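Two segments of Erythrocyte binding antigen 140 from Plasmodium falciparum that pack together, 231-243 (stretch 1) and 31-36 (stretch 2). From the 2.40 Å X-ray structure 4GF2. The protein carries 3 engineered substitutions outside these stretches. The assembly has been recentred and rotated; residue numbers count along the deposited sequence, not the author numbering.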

# COMPACT_ATOMS: atom_id res chain seq x y z
N THR A 231 17.51 -6.81 -1.00
CA THR A 231 18.62 -5.89 -0.79
C THR A 231 19.81 -6.66 -0.23
O THR A 231 20.95 -6.41 -0.61
CB THR A 231 18.24 -4.72 0.15
OG1 THR A 231 18.03 -5.20 1.48
CG2 THR A 231 16.97 -4.01 -0.33
N GLN A 232 19.53 -7.61 0.66
CA GLN A 232 20.58 -8.41 1.27
C GLN A 232 21.35 -9.20 0.22
O GLN A 232 22.58 -9.17 0.19
CB GLN A 232 20.00 -9.37 2.31
CG GLN A 232 19.66 -8.72 3.64
CD GLN A 232 19.09 -9.70 4.65
OE1 GLN A 232 18.85 -10.87 4.34
NE2 GLN A 232 18.87 -9.23 5.88
N MET A 233 20.62 -9.89 -0.66
CA MET A 233 21.27 -10.71 -1.66
C MET A 233 22.07 -9.85 -2.63
O MET A 233 23.13 -10.25 -3.09
CB MET A 233 20.25 -11.57 -2.42
CG MET A 233 20.87 -12.82 -3.03
SD MET A 233 19.71 -13.79 -4.02
CE MET A 233 19.53 -12.74 -5.45
N GLU A 234 21.56 -8.66 -2.94
CA GLU A 234 22.28 -7.74 -3.81
C GLU A 234 23.67 -7.49 -3.23
O GLU A 234 24.68 -7.67 -3.92
CB GLU A 234 21.52 -6.42 -3.96
CG GLU A 234 20.31 -6.52 -4.87
CD GLU A 234 19.49 -5.24 -4.88
OE1 GLU A 234 19.97 -4.22 -4.36
OE2 GLU A 234 18.36 -5.26 -5.42
N VAL A 235 23.73 -7.10 -1.97
CA VAL A 235 25.00 -6.87 -1.30
C VAL A 235 25.91 -8.08 -1.43
O VAL A 235 27.02 -7.98 -1.95
CB VAL A 235 24.79 -6.58 0.20
CG1 VAL A 235 26.10 -6.71 0.97
CG2 VAL A 235 24.19 -5.19 0.39
N LEU A 236 25.42 -9.22 -0.96
CA LEU A 236 26.21 -10.45 -0.95
C LEU A 236 26.68 -10.82 -2.36
O LEU A 236 27.82 -11.26 -2.55
CB LEU A 236 25.40 -11.60 -0.36
CG LEU A 236 25.02 -11.45 1.12
CD1 LEU A 236 24.08 -12.57 1.57
CD2 LEU A 236 26.27 -11.44 1.99
N THR A 237 25.81 -10.63 -3.34
CA THR A 237 26.10 -11.04 -4.70
C THR A 237 27.12 -10.11 -5.35
O THR A 237 27.93 -10.54 -6.16
CB THR A 237 24.82 -11.10 -5.57
OG1 THR A 237 24.89 -12.21 -6.46
CG2 THR A 237 24.63 -9.81 -6.36
N ASN A 238 27.07 -8.83 -4.98
CA ASN A 238 28.04 -7.87 -5.47
C ASN A 238 29.40 -8.11 -4.83
O ASN A 238 30.43 -8.00 -5.49
CB ASN A 238 27.57 -6.44 -5.20
CG ASN A 238 26.28 -6.10 -5.91
OD1 ASN A 238 25.90 -6.75 -6.88
ND2 ASN A 238 25.59 -5.07 -5.43
N LEU A 239 29.39 -8.45 -3.55
CA LEU A 239 30.62 -8.75 -2.83
C LEU A 239 31.32 -9.97 -3.43
O LEU A 239 32.55 -10.06 -3.40
CB LEU A 239 30.34 -8.97 -1.34
CG LEU A 239 29.97 -7.70 -0.57
CD1 LEU A 239 29.51 -8.06 0.83
CD2 LEU A 239 31.14 -6.74 -0.51
N TYR A 240 30.54 -10.90 -3.96
CA TYR A 240 31.11 -12.06 -4.62
C TYR A 240 31.91 -11.62 -5.84
O TYR A 240 33.10 -11.88 -5.94
CB TYR A 240 30.02 -13.05 -5.03
CG TYR A 240 30.57 -14.31 -5.65
CD1 TYR A 240 31.16 -15.29 -4.87
CD2 TYR A 240 30.52 -14.51 -7.03
CE1 TYR A 240 31.67 -16.44 -5.43
CE2 TYR A 240 31.03 -15.66 -7.60
CZ TYR A 240 31.60 -16.62 -6.80
OH TYR A 240 32.11 -17.76 -7.36
N LYS A 241 31.24 -10.94 -6.77
CA LYS A 241 31.88 -10.45 -7.98
C LYS A 241 33.12 -9.64 -7.63
O LYS A 241 34.19 -9.83 -8.21
CB LYS A 241 30.91 -9.59 -8.79
CG LYS A 241 29.78 -10.38 -9.43
CD LYS A 241 28.68 -9.46 -9.95
CE LYS A 241 27.57 -10.25 -10.63
NZ LYS A 241 26.36 -9.41 -10.89
N LYS A 242 32.98 -8.73 -6.67
CA LYS A 242 34.07 -7.85 -6.28
C LYS A 242 35.28 -8.62 -5.77
O LYS A 242 36.42 -8.20 -5.97
CB LYS A 242 33.60 -6.87 -5.20
CG LYS A 242 34.71 -6.03 -4.61
CD LYS A 242 34.18 -4.94 -3.70
CE LYS A 242 35.32 -4.09 -3.16
NZ LYS A 242 34.83 -2.94 -2.35
N LYS A 243 35.04 -9.75 -5.12
CA LYS A 243 36.13 -10.57 -4.59
C LYS A 243 36.68 -11.52 -5.65
O LYS A 243 37.59 -12.31 -5.37
CB LYS A 243 35.65 -11.35 -3.37
CG LYS A 243 35.46 -10.50 -2.12
CD LYS A 243 34.81 -11.30 -1.00
CE LYS A 243 34.82 -10.53 0.31
NZ LYS A 243 36.18 -10.47 0.93
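Stretch 2 31-36: KITVCV

A helix and a short strand can pack closely without a single hydrogen bond between them when each offers apolar groups to the other. Residues 231-242 of erythrocyte binding antigen 140 lie in a helix that begins earlier in the chain, and from Val235 onward the backbone amides bond within the stretch, as in Leu239 N to Val235 O at 2.9 Å and Thr237 N to Met233 O at 2.7 Å. Stretch 2 enters through Lys31, whose phi and psi of 64° and 15° are left-handed, and passes through Ile32, at -92° and 130°, into an extended strand at residues 33-36. The strand continues later in the chain. Its axis approaches that of the helix to 7.7 Å, with an angle of 111° between their N-to-C directions and a signed crossing angle of -111°. The strand therefore runs steeply across the helix, somewhat against its direction. The register reflects this: Val235 CA lies 6.4 Å from Val34 CA, and Gln232 CA lies 6.6 Å from Cys35 CA, so that moving forward along the strand means moving back along the helix.

The helical repeat determines which side chains meet the strand. Val235, Leu239 and Lys242, spaced by four and three residues, all direct their CA-to-CB bonds toward stretch 2. On the other side of the contact, Ile32 and Cys35 point toward the helix, whereas Val34 and Val36 point away.

Cys35, bonded covalently to a group elsewhere in the structure, has the largest area covered by the helix. Its SG lies 3.7 Å from Val235 CG1 and 4.0 Å from Gln232 O. Leu236 starts sideways, but its end comes nearer, placing CD2 4.0 Å from Cys35 CB. Val235 also reaches along the strand: its CG2 is 3.6 Å from Thr33 CG2, and its CG1 is 3.9 Å from Val34 CA.

One turn further along the helix, Leu239 covers the beginning of the strand. Its CD1 packs 3.8 Å from Val34 CG1 and 3.7 Å from Thr33 O, while its CD2 lies 4.0 Å from Ile32 CG2. Val34 thus contributes to the packing even though its CA-to-CB bond points away. At the exposed margin, Lys242 extends with all four chi angles in t, bringing NZ to 3.1 Å from Ile32 CD1. This is a close approach to a methyl group, not a polar pairing. The contact buries 367 Å² in total, with side chains packing against both side chains and backbone, and no hydrogen bond crosses it.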

# COMPACT_ATOMS: atom_id res chain seq x y z
N LYS A 31 33.50 2.33 3.66
CA LYS A 31 32.21 2.73 3.10
C LYS A 31 31.57 1.59 2.33
O LYS A 31 30.62 1.80 1.56
CB LYS A 31 32.38 3.95 2.20
CG LYS A 31 33.00 5.16 2.88
CD LYS A 31 33.40 6.22 1.87
CE LYS A 31 34.07 7.41 2.54
NZ LYS A 31 34.60 8.38 1.54
N ILE A 32 32.07 0.38 2.52
CA ILE A 32 31.54 -0.80 1.84
C ILE A 32 30.47 -1.46 2.70
O ILE A 32 30.68 -1.71 3.88
CB ILE A 32 32.65 -1.83 1.57
CG1 ILE A 32 33.72 -1.24 0.65
CG2 ILE A 32 32.07 -3.10 0.96
CD1 ILE A 32 33.22 -0.89 -0.73
N THR A 33 29.31 -1.73 2.10
CA THR A 33 28.24 -2.44 2.79
C THR A 33 28.51 -3.95 2.80
O THR A 33 28.90 -4.53 1.79
CB THR A 33 26.87 -2.18 2.13
OG1 THR A 33 26.50 -0.82 2.31
CG2 THR A 33 25.80 -3.07 2.74
N VAL A 34 28.29 -4.57 3.96
CA VAL A 34 28.36 -6.02 4.09
C VAL A 34 27.19 -6.52 4.93
O VAL A 34 26.66 -5.79 5.76
CB VAL A 34 29.67 -6.48 4.75
CG1 VAL A 34 30.86 -6.23 3.84
CG2 VAL A 34 29.87 -5.80 6.10
N CYS A 35 26.80 -7.77 4.70
CA CYS A 35 25.72 -8.40 5.46
C CYS A 35 26.27 -9.59 6.24
O CYS A 35 26.70 -10.58 5.66
CB CYS A 35 24.61 -8.88 4.53
SG CYS A 35 23.73 -7.55 3.68
N VAL A 36 26.24 -9.47 7.56
CA VAL A 36 26.79 -10.50 8.44
C VAL A 36 25.67 -11.27 9.13
O VAL A 36 24.67 -10.69 9.56
CB VAL A 36 27.68 -9.86 9.51
CG1 VAL A 36 28.31 -10.93 10.38
CG2 VAL A 36 28.76 -9.01 8.86